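Local atomic coordinates of RBSTP2229 gene product (Geobacillus stearothermophilus, PDB entry 1T6A), a protein that is of unknown function, belongs to the DUF1885 family and joins one long, outstretched helix to a compact alpha/beta body. Residues K20-L23 against E24-Q27; A29-K32 against T33-L37; W39-E42 against Q43-P47; K95-A98 against N99-S102; L113-F116 against S117-M121. One frame throughout, in Å; residues are numbered along the deposited sequence.

Overall arrangement
Interactions 1, 2 and 3 follow one another along helix 16-45, their centres 14 and 15 Å apart; interaction 1 lies about 30 Å from the centre of the chain and interaction 3 about 4 Å. Interaction 4, on helix 92-109, touches interaction 3 where the side chain of Lys97 meets Ala44, Ala45 and Pro47. Interaction 5, the hairpin of strands 111-114 and 120-123, packs on interaction 4 with centres 12 Å apart, mainly through Leu115 and Phe116 against Asn99. A nitrate ion, probably from the crystallisation liquor, is bound at this hairpin, and the Asn99 side chain is about 4 Å from the ion. Interactions 1 and 5 stand 51 Å apart, centre to centre.

Interaction 1 (K20-L23 against E24-Q27); sequences KQLL and ERYQ
Two successive turns of the long helix 16-45 are joined here by an i to i+4 salt bridge between Lys20 and Glu24, far out on the part of the helix that projects from the body of the protein. Lys20 NZ lies 2.7 Å from Glu24 OE2 and meets it from above the carboxylate plane, 52° out of it. The lysine chain gets there by bending: with CG turned away from the backbone N (chi1 -158°), further bends at chi2 and chi4 carry the ammonium forward to the next turn, whereas Glu24 is extended beyond CG. With an alanine in place of Glu24, the Lys20 ammonium would probably lose its carboxylate mate and be free to swing away. On another side of the helix, Leu22 and Arg25 run side by side in the same direction, and Leu22 CD2 covers one face of the guanidinium, 3.5 Å from Arg25 NH1. Main-chain bonds of the helix underlie these contacts, among them Arg25 N to Gln21 O at 2.9 Å. Leu23 O takes two donors from one residue, since both the backbone N and the side-chain amide of Gln27 reach it from opposite faces of its carbonyl plane. Gln27 NE2 donates from 3.0 Å to Leu23 O in a nearly straight bond (166° at the hydrogen), and the oxygen lies close to the plane of the glutamine amide.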
loop_
_atom_site.group_PDB
_atom_site.type_symbol
_atom_site.label_atom_id
_atom_site.label_comp_id
_atom_site.label_asym_id
_atom_site.label_seq_id
_atom_site.Cartn_x
_atom_site.Cartn_y
_atom_site.Cartn_z
ATOM N N LYS A 20 36.204 -0.859 -3.876
ATOM C CA LYS A 20 35.320 0.185 -3.351
ATOM C C LYS A 20 34.090 0.332 -4.236
ATOM O O LYS A 20 33.000 0.482 -3.730
ATOM C CB LYS A 20 35.995 1.555 -3.230
ATOM C CG LYS A 20 35.280 2.470 -2.210
ATOM C CD LYS A 20 35.171 3.894 -2.668
ATOM C CE LYS A 20 34.282 4.716 -1.709
ATOM N NZ LYS A 20 32.836 4.291 -1.762
ATOM N N GLN A 21 34.284 0.280 -5.546
ATOM C CA GLN A 21 33.184 0.347 -6.495
ATOM C C GLN A 21 32.274 -0.878 -6.348
ATOM O O GLN A 21 31.057 -0.754 -6.512
ATOM C CB GLN A 21 33.693 0.462 -7.932
ATOM C CG GLN A 21 34.247 1.833 -8.296
ATOM C CD GLN A 21 34.973 1.812 -9.627
ATOM O OE1 GLN A 21 34.446 1.293 -10.616
ATOM N NE2 GLN A 21 36.187 2.361 -9.656
ATOM N N LEU A 22 32.848 -2.045 -6.040
ATOM C CA LEU A 22 32.038 -3.232 -5.834
ATOM C C LEU A 22 31.174 -3.103 -4.573
ATOM O O LEU A 22 30.028 -3.561 -4.579
ATOM C CB LEU A 22 32.884 -4.511 -5.789
ATOM C CG LEU A 22 33.473 -4.946 -7.131
ATOM C CD1 LEU A 22 34.666 -5.865 -6.918
ATOM C CD2 LEU A 22 32.423 -5.650 -7.975
ATOM N N LEU A 23 31.683 -2.453 -3.528
ATOM C CA LEU A 23 30.886 -2.229 -2.328
ATOM C C LEU A 23 29.718 -1.279 -2.621
ATOM O O LEU A 23 28.644 -1.435 -2.051
ATOM C CB LEU A 23 31.712 -1.641 -1.173
ATOM C CG LEU A 23 32.589 -2.560 -0.334
ATOM C CD1 LEU A 23 33.491 -1.740 0.577
ATOM C CD2 LEU A 23 31.748 -3.477 0.522
ATOM N N GLU A 24 29.946 -0.298 -3.496
ATOM C CA GLU A 24 28.889 0.636 -3.906
ATOM C C GLU A 24 27.837 -0.094 -4.716
ATOM O O GLU A 24 26.643 0.098 -4.502
ATOM C CB GLU A 24 29.465 1.801 -4.720
ATOM C CG GLU A 24 30.305 2.719 -3.854
ATOM C CD GLU A 24 31.116 3.753 -4.627
ATOM O OE1 GLU A 24 31.476 3.550 -5.820
ATOM O OE2 GLU A 24 31.419 4.784 -4.000
ATOM N N ARG A 25 28.287 -0.932 -5.642
ATOM C CA ARG A 25 27.394 -1.784 -6.403
ATOM C C ARG A 25 26.557 -2.713 -5.511
ATOM O O ARG A 25 25.387 -2.980 -5.814
ATOM C CB ARG A 25 28.163 -2.605 -7.435
ATOM C CG ARG A 25 28.525 -1.827 -8.691
ATOM C CD ARG A 25 29.544 -2.558 -9.571
ATOM N NE ARG A 25 28.996 -3.789 -10.135
ATOM C CZ ARG A 25 29.714 -4.682 -10.818
ATOM N NH1 ARG A 25 31.019 -4.490 -11.022
ATOM N NH2 ARG A 25 29.127 -5.769 -11.317
ATOM N N TYR A 26 27.152 -3.196 -4.426
ATOM C CA TYR A 26 26.454 -4.049 -3.481
ATOM C C TYR A 26 25.327 -3.265 -2.819
ATOM O O TYR A 26 24.219 -3.789 -2.667
ATOM C CB TYR A 26 27.405 -4.613 -2.415
ATOM C CG TYR A 26 26.723 -5.516 -1.438
ATOM C CD1 TYR A 26 26.022 -6.642 -1.871
ATOM C CD2 TYR A 26 26.793 -5.272 -0.080
ATOM C CE1 TYR A 26 25.393 -7.496 -0.957
ATOM C CE2 TYR A 26 26.172 -6.118 0.840
ATOM C CZ TYR A 26 25.459 -7.209 0.399
ATOM O OH TYR A 26 24.856 -8.032 1.335
ATOM N N GLN A 27 25.604 -2.020 -2.436
ATOM C CA GLN A 27 24.577 -1.177 -1.833
ATOM C C GLN A 27 23.451 -0.833 -2.827
ATOM O O GLN A 27 22.317 -0.624 -2.424
ATOM C CB GLN A 27 25.193 0.089 -1.216
ATOM C CG GLN A 27 25.971 -0.188 0.069
ATOM C CD GLN A 27 26.970 0.906 0.398
ATOM O OE1 GLN A 27 26.628 1.863 1.072
ATOM N NE2 GLN A 27 28.202 0.756 -0.069
#

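Interaction 2 (A29-K32 against T33-L37)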
loop_
_atom_site.group_PDB
_atom_site.type_symbol
_atom_site.label_atom_id
_atom_site.label_comp_id
_atom_site.label_asym_id
_atom_site.label_seq_id
_atom_site.Cartn_x
_atom_site.Cartn_y
_atom_site.Cartn_z
ATOM N N ALA A 29 22.520 -2.998 -5.166
ATOM C CA ALA A 29 21.741 -4.224 -5.195
ATOM C C ALA A 29 20.776 -4.271 -3.991
ATOM O O ALA A 29 19.642 -4.705 -4.131
ATOM C CB ALA A 29 22.641 -5.470 -5.217
ATOM N N LEU A 30 21.238 -3.833 -2.824
ATOM C CA LEU A 30 20.405 -3.818 -1.633
ATOM C C LEU A 30 19.253 -2.810 -1.808
ATOM O O LEU A 30 18.173 -3.056 -1.332
ATOM C CB LEU A 30 21.215 -3.444 -0.391
ATOM C CG LEU A 30 22.292 -4.432 0.058
ATOM C CD1 LEU A 30 23.068 -3.835 1.192
ATOM C CD2 LEU A 30 21.677 -5.803 0.449
ATOM N N LYS A 31 19.503 -1.687 -2.485
ATOM C CA LYS A 31 18.454 -0.716 -2.800
ATOM C C LYS A 31 17.373 -1.353 -3.674
ATOM O O LYS A 31 16.180 -1.171 -3.412
ATOM C CB LYS A 31 19.034 0.538 -3.470
ATOM C CG LYS A 31 18.011 1.633 -3.881
ATOM C CD LYS A 31 18.706 2.720 -4.692
ATOM C CE LYS A 31 17.762 3.851 -5.127
ATOM N NZ LYS A 31 17.316 4.720 -3.995
ATOM N N LYS A 32 17.783 -2.129 -4.672
ATOM C CA LYS A 32 16.844 -2.814 -5.547
ATOM C C LYS A 32 16.006 -3.847 -4.807
ATOM O O LYS A 32 14.814 -3.967 -5.081
ATOM C CB LYS A 32 17.567 -3.443 -6.730
ATOM C CG LYS A 32 18.111 -2.417 -7.713
ATOM C CD LYS A 32 18.856 -3.079 -8.871
ATOM C CE LYS A 32 19.348 -2.034 -9.882
ATOM N NZ LYS A 32 20.423 -2.522 -10.796
ATOM N N THR A 33 16.608 -4.561 -3.855
ATOM C CA THR A 33 15.860 -5.471 -2.991
ATOM C C THR A 33 14.843 -4.707 -2.125
ATOM O O THR A 33 13.691 -5.147 -1.957
ATOM C CB THR A 33 16.806 -6.304 -2.110
ATOM O OG1 THR A 33 17.536 -7.223 -2.934
ATOM C CG2 THR A 33 16.029 -7.213 -1.108
ATOM N N GLY A 34 15.282 -3.577 -1.582
ATOM C CA GLY A 34 14.423 -2.686 -0.824
ATOM C C GLY A 34 13.229 -2.232 -1.633
ATOM O O GLY A 34 12.139 -2.193 -1.117
ATOM N N GLU A 35 13.428 -1.913 -2.902
ATOM C CA GLU A 35 12.320 -1.521 -3.772
ATOM C C GLU A 35 11.301 -2.643 -3.944
ATOM O O GLU A 35 10.106 -2.379 -3.996
ATOM C CB GLU A 35 12.821 -1.105 -5.146
ATOM C CG GLU A 35 13.569 0.214 -5.172
ATOM C CD GLU A 35 14.198 0.477 -6.538
ATOM O OE1 GLU A 35 14.072 -0.380 -7.452
ATOM O OE2 GLU A 35 14.818 1.547 -6.703
ATOM N N GLN A 36 11.778 -3.892 -4.013
ATOM C CA GLN A 36 10.903 -5.048 -4.141
ATOM C C GLN A 36 10.063 -5.203 -2.893
ATOM O O GLN A 36 8.887 -5.541 -2.989
ATOM C CB GLN A 36 11.681 -6.354 -4.353
ATOM C CG GLN A 36 12.351 -6.513 -5.696
ATOM C CD GLN A 36 13.294 -7.708 -5.675
ATOM O OE1 GLN A 36 14.499 -7.543 -5.536
ATOM N NE2 GLN A 36 12.734 -8.908 -5.752
ATOM N N LEU A 37 10.658 -4.975 -1.724
ATOM C CA LEU A 37 9.910 -5.071 -0.478
ATOM C C LEU A 37 8.838 -3.981 -0.408
ATOM O O LEU A 37 7.762 -4.231 0.108
ATOM C CB LEU A 37 10.809 -4.994 0.756
ATOM C CG LEU A 37 11.868 -6.094 0.891
ATOM C CD1 LEU A 37 12.995 -5.633 1.827
ATOM C CD2 LEU A 37 11.267 -7.413 1.389
#
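Glu35 N donates to Lys31 O and Gly34 N to Leu30 O, each at 2.9 Å, and these are the shortest of the i to i+4 backbone bonds in this part of helix 16-45. Thr33 N to Ala29 O, at 3.0 Å, and the longer Gln36 N to Lys32 O, at 3.2 Å, continue the same pattern on either side of them. The Thr33 hydroxyl adds at most a weak and unsettled bond to the same Ala29 carbonyl; its chi1 of -69° sets OG1 beside the backbone N, facing back along the helix, and leaves CG2 opposite that N. Lys31 and Glu35 have opposite charges one turn apart, yet they form no salt bridge: Lys31 NZ stays 4.9 Å from Glu35 OE2. The nearest approach of the two side chains is made by a methylene, Lys31 CE, at 4.1 Å from Glu35 OE2, so the attraction between them is likely to be modest. Packing on the helix surface is done mostly by aliphatic carbons lying against carbonyl oxygens of the preceding turn. Glu35 CG rests 3.4 Å from Lys31 O, and Gln36 CG lies in the same way on Lys32 O. All the touching residues are exposed, and they occupy the middle of the outstretched helix, between the turns of 20-27 toward its start and those of 39-47, where the helix ends and the chain goes on into strand 48-53.

Interaction 3 (W39-E42 against Q43-P47)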
loop_
_atom_site.group_PDB
_atom_site.type_symbol
_atom_site.label_atom_id
_atom_site.label_comp_id
_atom_site.label_asym_id
_atom_site.label_seq_id
_atom_site.Cartn_x
_atom_site.Cartn_y
_atom_site.Cartn_z
ATOM N N TRP A 39 7.337 -2.407 -3.019
ATOM C CA TRP A 39 6.322 -2.833 -3.965
ATOM C C TRP A 39 5.420 -3.920 -3.371
ATOM O O TRP A 39 4.215 -3.888 -3.568
ATOM C CB TRP A 39 6.979 -3.320 -5.259
ATOM C CG TRP A 39 6.018 -3.910 -6.247
ATOM C CD1 TRP A 39 5.286 -3.237 -7.194
ATOM C CD2 TRP A 39 5.662 -5.287 -6.370
ATOM N NE1 TRP A 39 4.510 -4.126 -7.901
ATOM C CE2 TRP A 39 4.721 -5.388 -7.411
ATOM C CE3 TRP A 39 6.050 -6.453 -5.703
ATOM C CZ2 TRP A 39 4.163 -6.611 -7.804
ATOM C CZ3 TRP A 39 5.508 -7.666 -6.100
ATOM C CH2 TRP A 39 4.574 -7.733 -7.143
ATOM N N ALA A 40 5.989 -4.850 -2.625
ATOM C CA ALA A 40 5.205 -5.874 -1.953
ATOM C C ALA A 40 4.243 -5.251 -0.933
ATOM O O ALA A 40 3.106 -5.708 -0.795
ATOM C CB ALA A 40 6.090 -6.868 -1.257
ATOM N N TYR A 41 4.718 -4.234 -0.218
ATOM C CA TYR A 41 3.893 -3.490 0.719
ATOM C C TYR A 41 2.732 -2.800 -0.015
ATOM O O TYR A 41 1.621 -2.888 0.437
ATOM C CB TYR A 41 4.711 -2.451 1.510
ATOM C CG TYR A 41 3.832 -1.529 2.324
ATOM C CD1 TYR A 41 3.289 -1.949 3.528
ATOM C CD2 TYR A 41 3.523 -0.256 1.867
ATOM C CE1 TYR A 41 2.448 -1.105 4.276
ATOM C CE2 TYR A 41 2.686 0.590 2.589
ATOM C CZ TYR A 41 2.147 0.157 3.787
ATOM O OH TYR A 41 1.332 0.994 4.504
ATOM N N GLU A 42 3.014 -2.135 -1.133
ATOM C CA GLU A 42 2.005 -1.452 -1.948
ATOM C C GLU A 42 0.877 -2.349 -2.399
ATOM O O GLU A 42 -0.302 -1.948 -2.351
ATOM C CB GLU A 42 2.610 -0.866 -3.213
ATOM C CG GLU A 42 3.428 0.385 -3.022
ATOM C CD GLU A 42 4.192 0.746 -4.289
ATOM O OE1 GLU A 42 3.534 1.039 -5.314
ATOM O OE2 GLU A 42 5.453 0.750 -4.255
ATOM N N GLN A 43 1.247 -3.542 -2.869
ATOM C CA GLN A 43 0.299 -4.502 -3.398
ATOM C C GLN A 43 -0.601 -5.065 -2.298
ATOM O O GLN A 43 -1.812 -5.235 -2.510
ATOM C CB GLN A 43 1.030 -5.645 -4.124
ATOM C CG GLN A 43 1.903 -5.231 -5.306
ATOM C CD GLN A 43 1.266 -4.192 -6.216
ATOM O OE1 GLN A 43 0.189 -4.414 -6.755
ATOM N NE2 GLN A 43 1.931 -3.053 -6.382
ATOM N N ALA A 44 -0.019 -5.341 -1.134
ATOM C CA ALA A 44 -0.758 -5.872 0.018
ATOM C C ALA A 44 -1.658 -4.818 0.669
ATOM O O ALA A 44 -2.702 -5.138 1.235
ATOM C CB ALA A 44 0.211 -6.392 1.065
ATOM N N ALA A 45 -1.212 -3.568 0.627
ATOM C CA ALA A 45 -1.912 -2.476 1.288
ATOM C C ALA A 45 -3.140 -2.016 0.471
ATOM O O ALA A 45 -4.041 -1.412 1.023
ATOM C CB ALA A 45 -0.967 -1.318 1.507
ATOM N N PHE A 46 -3.154 -2.293 -0.834
ATOM C CA PHE A 46 -4.314 -2.002 -1.699
ATOM C C PHE A 46 -4.615 -3.165 -2.619
ATOM O O PHE A 46 -4.347 -3.112 -3.835
ATOM C CB PHE A 46 -4.077 -0.738 -2.508
ATOM C CG PHE A 46 -5.327 -0.153 -3.089
ATOM C CD1 PHE A 46 -6.192 0.589 -2.306
ATOM C CD2 PHE A 46 -5.631 -0.337 -4.436
ATOM C CE1 PHE A 46 -7.374 1.138 -2.859
ATOM C CE2 PHE A 46 -6.793 0.206 -4.988
ATOM C CZ PHE A 46 -7.662 0.943 -4.196
ATOM N N PRO A 47 -5.169 -4.221 -2.050
ATOM C CA PRO A 47 -5.458 -5.445 -2.806
ATOM C C PRO A 47 -6.799 -5.366 -3.559
ATOM O O PRO A 47 -7.640 -6.224 -3.432
ATOM C CB PRO A 47 -5.512 -6.499 -1.710
ATOM C CG PRO A 47 -6.083 -5.753 -0.544
ATOM C CD PRO A 47 -5.574 -4.341 -0.634
HETATM O O HOH W 1 2.135 -0.704 -7.048
#
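Gln43 folds back over the indole of Trp39, one turn earlier, and covers one face of the ring with its methylene and amide. Two torsions shape the fold: chi1 of -60° sets Gln43 CG beside its backbone N, and a second bend at chi2 (-43°) lays the amide along the indole, the two planes only 23° apart. Gln43 CG sits 3.8 Å from the centroid of the six-membered ring, a CH-pi contact over the face. The amide nitrogen lies above the five-membered side, Gln43 NE2 coming 3.2 Å from Trp39 NE1; both are donors, so this is a contact over the ring face and not a hydrogen bond. A water placed 2.8 Å from Glu42 OE1, to which it donates, perhaps also accepts a weak, doubtful bond from Gln43 NE2.

These residues form the last turns of helix 16-45, and Phe46 is the first to leave helical backbone angles. Phe46 N still donates to Glu42 O at 3.2 Å, and beyond it Pro47 packs on Asp62 and Tyr66. On another side of the helix Tyr41, its CG opposite the backbone N, carries its ring over the following turn. There Ala45 CB makes a CH-pi contact over one face of the phenol, off its middle toward the rim and 4.1 Å from Tyr41 CZ.

Interaction 4 (K95-A98 against N99-S102)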
loop_
_atom_site.group_PDB
_atom_site.type_symbol
_atom_site.label_atom_id
_atom_site.label_comp_id
_atom_site.label_asym_id
_atom_site.label_seq_id
_atom_site.Cartn_x
_atom_site.Cartn_y
_atom_site.Cartn_z
ATOM N N LYS A 95 -12.793 -4.909 5.960
ATOM C CA LYS A 95 -13.167 -3.965 6.995
ATOM C C LYS A 95 -11.959 -3.114 7.380
ATOM O O LYS A 95 -12.060 -1.897 7.473
ATOM C CB LYS A 95 -13.705 -4.672 8.243
ATOM C CG LYS A 95 -15.086 -5.315 8.056
ATOM C CD LYS A 95 -15.516 -6.073 9.335
ATOM C CE LYS A 95 -16.700 -7.001 9.119
ATOM N NZ LYS A 95 -16.556 -7.823 7.880
ATOM N N GLY A 96 -10.832 -3.772 7.619
ATOM C CA GLY A 96 -9.595 -3.093 7.923
ATOM C C GLY A 96 -9.162 -2.144 6.823
ATOM O O GLY A 96 -8.798 -1.000 7.103
ATOM N N LYS A 97 -9.225 -2.585 5.570
ATOM C CA LYS A 97 -8.818 -1.717 4.477
ATOM C C LYS A 97 -9.739 -0.510 4.353
ATOM O O LYS A 97 -9.264 0.603 4.137
ATOM C CB LYS A 97 -8.742 -2.469 3.157
ATOM C CG LYS A 97 -7.694 -3.565 3.140
ATOM C CD LYS A 97 -6.292 -2.991 3.217
ATOM C CE LYS A 97 -5.271 -4.088 3.127
ATOM N NZ LYS A 97 -5.057 -4.671 4.418
ATOM N N ALA A 98 -11.037 -0.708 4.562
ATOM C CA ALA A 98 -11.994 0.394 4.478
ATOM C C ALA A 98 -11.699 1.377 5.588
ATOM O O ALA A 98 -11.736 2.575 5.374
ATOM C CB ALA A 98 -13.467 -0.110 4.586
ATOM N N ASN A 99 -11.405 0.869 6.777
ATOM C CA ASN A 99 -11.061 1.737 7.898
ATOM C C ASN A 99 -9.813 2.566 7.575
ATOM O O ASN A 99 -9.801 3.767 7.795
ATOM C CB ASN A 99 -10.812 0.913 9.169
ATOM C CG ASN A 99 -12.082 0.547 9.893
ATOM O OD1 ASN A 99 -13.111 1.222 9.761
ATOM N ND2 ASN A 99 -12.020 -0.531 10.684
ATOM N N GLU A 100 -8.790 1.920 7.013
ATOM C CA GLU A 100 -7.537 2.593 6.654
ATOM C C GLU A 100 -7.755 3.709 5.620
ATOM O O GLU A 100 -7.274 4.817 5.782
ATOM C CB GLU A 100 -6.522 1.579 6.102
ATOM C CG GLU A 100 -5.940 0.680 7.174
ATOM C CD GLU A 100 -5.347 -0.617 6.638
ATOM O OE1 GLU A 100 -4.843 -0.636 5.495
ATOM O OE2 GLU A 100 -5.365 -1.626 7.382
ATOM N N PHE A 101 -8.467 3.406 4.549
ATOM C CA PHE A 101 -8.704 4.394 3.511
ATOM C C PHE A 101 -9.595 5.540 4.009
ATOM O O PHE A 101 -9.383 6.676 3.625
ATOM C CB PHE A 101 -9.316 3.758 2.261
ATOM C CG PHE A 101 -9.676 4.749 1.224
ATOM C CD1 PHE A 101 -8.681 5.478 0.574
ATOM C CD2 PHE A 101 -11.010 5.019 0.928
ATOM C CE1 PHE A 101 -9.003 6.420 -0.361
ATOM C CE2 PHE A 101 -11.336 5.967 -0.025
ATOM C CZ PHE A 101 -10.338 6.667 -0.670
ATOM N N SER A 102 -10.569 5.236 4.858
ATOM C CA SER A 102 -11.496 6.251 5.334
ATOM C C SER A 102 -10.759 7.275 6.200
ATOM O O SER A 102 -10.957 8.488 6.045
ATOM C CB SER A 102 -12.602 5.627 6.197
ATOM O OG SER A 102 -13.422 4.745 5.473
#
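The backbone of 95-102 is regular alpha helix, with Asn99 N, Glu100 N and Phe101 N each 2.9 Å from the carbonyl oxygen four residues earlier, on Lys95, Gly96 and Lys97 in turn. Ala98 O is gripped twice by one residue. Ser102 N donates to it within the helix pattern, and Ser102 OG reaches the same Ala98 O at 2.7 Å, coming from the opposite face of the carbonyl plane and 38° out of it. The serine chi1 of -64° brings this about, because it sets OG beside its own backbone N and so directs it back at the preceding turn. Lys97 and Glu100 lie side by side, pointing the same way. What meets the carboxylate is the lysine methylene, Lys97 CD at 3.6 Å from Glu100 OE1, while the charged atoms Lys97 NZ and Glu100 OE1 remain 4.2 Å apart, too far for a salt bridge, though some attraction is likely. The extended glutamate lies over the preceding turn, with its CG against Gly96 O. Asn99 packs its CB and CG on Lys95 O in a similar manner. Around these turns of helix 92-109, Ala98 faces the four-stranded antiparallel sheet, touching Met69 of strand 68-76 and Ile84 of strand 79-85; Phe101 rests on Ile71 and Ile84, and Asn99 meets Leu115 and Phe116 of the hairpin that follows.

Interaction 5 (L113-F116 against S117-M121). With NO3 (nitrate ion), chain B.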
loop_
_atom_site.group_PDB
_atom_site.type_symbol
_atom_site.label_atom_id
_atom_site.label_comp_id
_atom_site.label_asym_id
_atom_site.label_seq_id
_atom_site.Cartn_x
_atom_site.Cartn_y
_atom_site.Cartn_z
ATOM N N LEU A 113 -15.829 12.137 10.205
ATOM C CA LEU A 113 -15.847 10.731 9.835
ATOM C C LEU A 113 -16.707 9.913 10.792
ATOM O O LEU A 113 -16.481 9.919 11.988
ATOM C CB LEU A 113 -14.420 10.169 9.856
ATOM C CG LEU A 113 -14.224 8.749 9.328
ATOM C CD1 LEU A 113 -14.562 8.663 7.851
ATOM C CD2 LEU A 113 -12.771 8.355 9.530
ATOM N N HIS A 114 -17.680 9.191 10.253
ATOM C CA HIS A 114 -18.501 8.278 11.029
ATOM C C HIS A 114 -18.144 6.868 10.599
ATOM O O HIS A 114 -18.559 6.404 9.537
ATOM C CB HIS A 114 -19.985 8.565 10.810
ATOM C CG HIS A 114 -20.327 10.026 10.845
ATOM N ND1 HIS A 114 -20.483 10.785 9.702
ATOM C CD2 HIS A 114 -20.531 10.867 11.886
ATOM C CE1 HIS A 114 -20.773 12.031 10.037
ATOM N NE2 HIS A 114 -20.804 12.109 11.357
ATOM N N LEU A 115 -17.331 6.217 11.419
ATOM C CA LEU A 115 -16.854 4.871 11.149
ATOM C C LEU A 115 -17.946 3.851 11.446
ATOM O O LEU A 115 -18.840 4.115 12.246
ATOM C CB LEU A 115 -15.636 4.590 12.008
ATOM C CG LEU A 115 -14.411 5.433 11.623
ATOM C CD1 LEU A 115 -13.439 5.582 12.772
ATOM C CD2 LEU A 115 -13.706 4.802 10.459
ATOM N N PHE A 116 -17.873 2.680 10.832
ATOM C CA PHE A 116 -18.963 1.716 11.006
ATOM C C PHE A 116 -18.943 1.109 12.411
ATOM O O PHE A 116 -19.912 0.523 12.827
ATOM C CB PHE A 116 -19.014 0.627 9.913
ATOM C CG PHE A 116 -17.720 -0.089 9.698
ATOM C CD1 PHE A 116 -17.340 -1.137 10.525
ATOM C CD2 PHE A 116 -16.892 0.286 8.666
ATOM C CE1 PHE A 116 -16.131 -1.802 10.314
ATOM C CE2 PHE A 116 -15.698 -0.338 8.453
ATOM C CZ PHE A 116 -15.310 -1.394 9.272
ATOM N N SER A 117 -17.847 1.283 13.138
ATOM C CA SER A 117 -17.782 0.888 14.541
ATOM C C SER A 117 -18.628 1.768 15.484
ATOM O O SER A 117 -18.710 1.475 16.669
ATOM C CB SER A 117 -16.329 0.977 15.014
ATOM O OG SER A 117 -15.958 2.346 15.176
ATOM N N GLY A 118 -19.201 2.863 14.972
ATOM C CA GLY A 118 -19.913 3.838 15.781
ATOM C C GLY A 118 -19.061 5.005 16.273
ATOM O O GLY A 118 -19.574 5.944 16.833
ATOM N N ARG A 119 -17.757 4.950 16.050
ATOM C CA ARG A 119 -16.845 6.029 16.418
ATOM C C ARG A 119 -16.948 7.184 15.431
ATOM O O ARG A 119 -17.067 6.973 14.247
ATOM C CB ARG A 119 -15.426 5.477 16.410
ATOM C CG ARG A 119 -14.354 6.382 16.938
ATOM C CD ARG A 119 -12.957 5.722 16.878
ATOM N NE ARG A 119 -11.855 6.684 16.985
ATOM C CZ ARG A 119 -10.609 6.444 16.587
ATOM N NH1 ARG A 119 -10.273 5.277 16.046
ATOM N NH2 ARG A 119 -9.681 7.380 16.727
ATOM N N THR A 120 -16.902 8.404 15.947
ATOM C CA THR A 120 -16.870 9.615 15.149
ATOM C C THR A 120 -15.519 10.319 15.356
ATOM O O THR A 120 -15.096 10.520 16.486
ATOM C CB THR A 120 -18.032 10.526 15.578
ATOM O OG1 THR A 120 -19.269 9.949 15.140
ATOM C CG2 THR A 120 -17.991 11.866 14.864
HETATM N N MSE A 121 -14.844 10.686 14.271
HETATM C CA MSE A 121 -13.598 11.459 14.361
HETATM C C MSE A 121 -13.755 12.794 13.600
HETATM O O MSE A 121 -14.164 12.809 12.439
HETATM C CB MSE A 121 -12.429 10.664 13.777
HETATM C CG MSE A 121 -12.253 9.245 14.310
HETATM SE SE MSE A 121 -10.780 8.316 13.380
HETATM C CE MSE A 121 -9.389 9.540 13.947
HETATM N N NO3 B . -12.354 2.585 14.477
HETATM O O1 NO3 B . -12.806 1.894 13.345
HETATM O O2 NO3 B . -10.999 2.940 14.600
HETATM O O3 NO3 B . -13.289 2.933 15.450
HETATM O O HOH W 2 -20.118 6.251 13.363
#
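The hairpin of strands 111-114 and 120-123 turns here through a type I beta turn, Leu115 to Gly118, beside a bound nitrate. Leu113 and Met121, a selenomethionine, form an antiparallel hydrogen-bonded pair, Leu113 N to Met121 O and Met121 N to Leu113 O, both 2.9 Å. Nearer the turn, Leu115 N donates to Arg119 O and Gly118 N to Leu115 O. Gly118 has a positive phi (93°), where a side chain would jam against the preceding carbonyl. Ser117 OG, turned between its backbone N and carbonyl carbon (chi1 74°), can accept from Arg119 N in an ST turn and donate to nitrate O3 at 2.7 Å. The extended Arg119 adds a weak bond from NH1 to nitrate O2, at the guanidinium edge, while Met121 SE covers one face of that group; Lys103 NZ also binds the ion. Leu115 CD1 touches both nitrate N, at 3.6 Å, and Met121 SE, at 3.9 Å. Replacing Leu115 with an alanine would probably open a gap between the ion and the selenomethionine and lose packing on Asn99 of helix 92-109. The non-hydrogen-bonded pair His114 and Thr120 precedes the turn, whose bonds are those of a type I turn with G1 bulge.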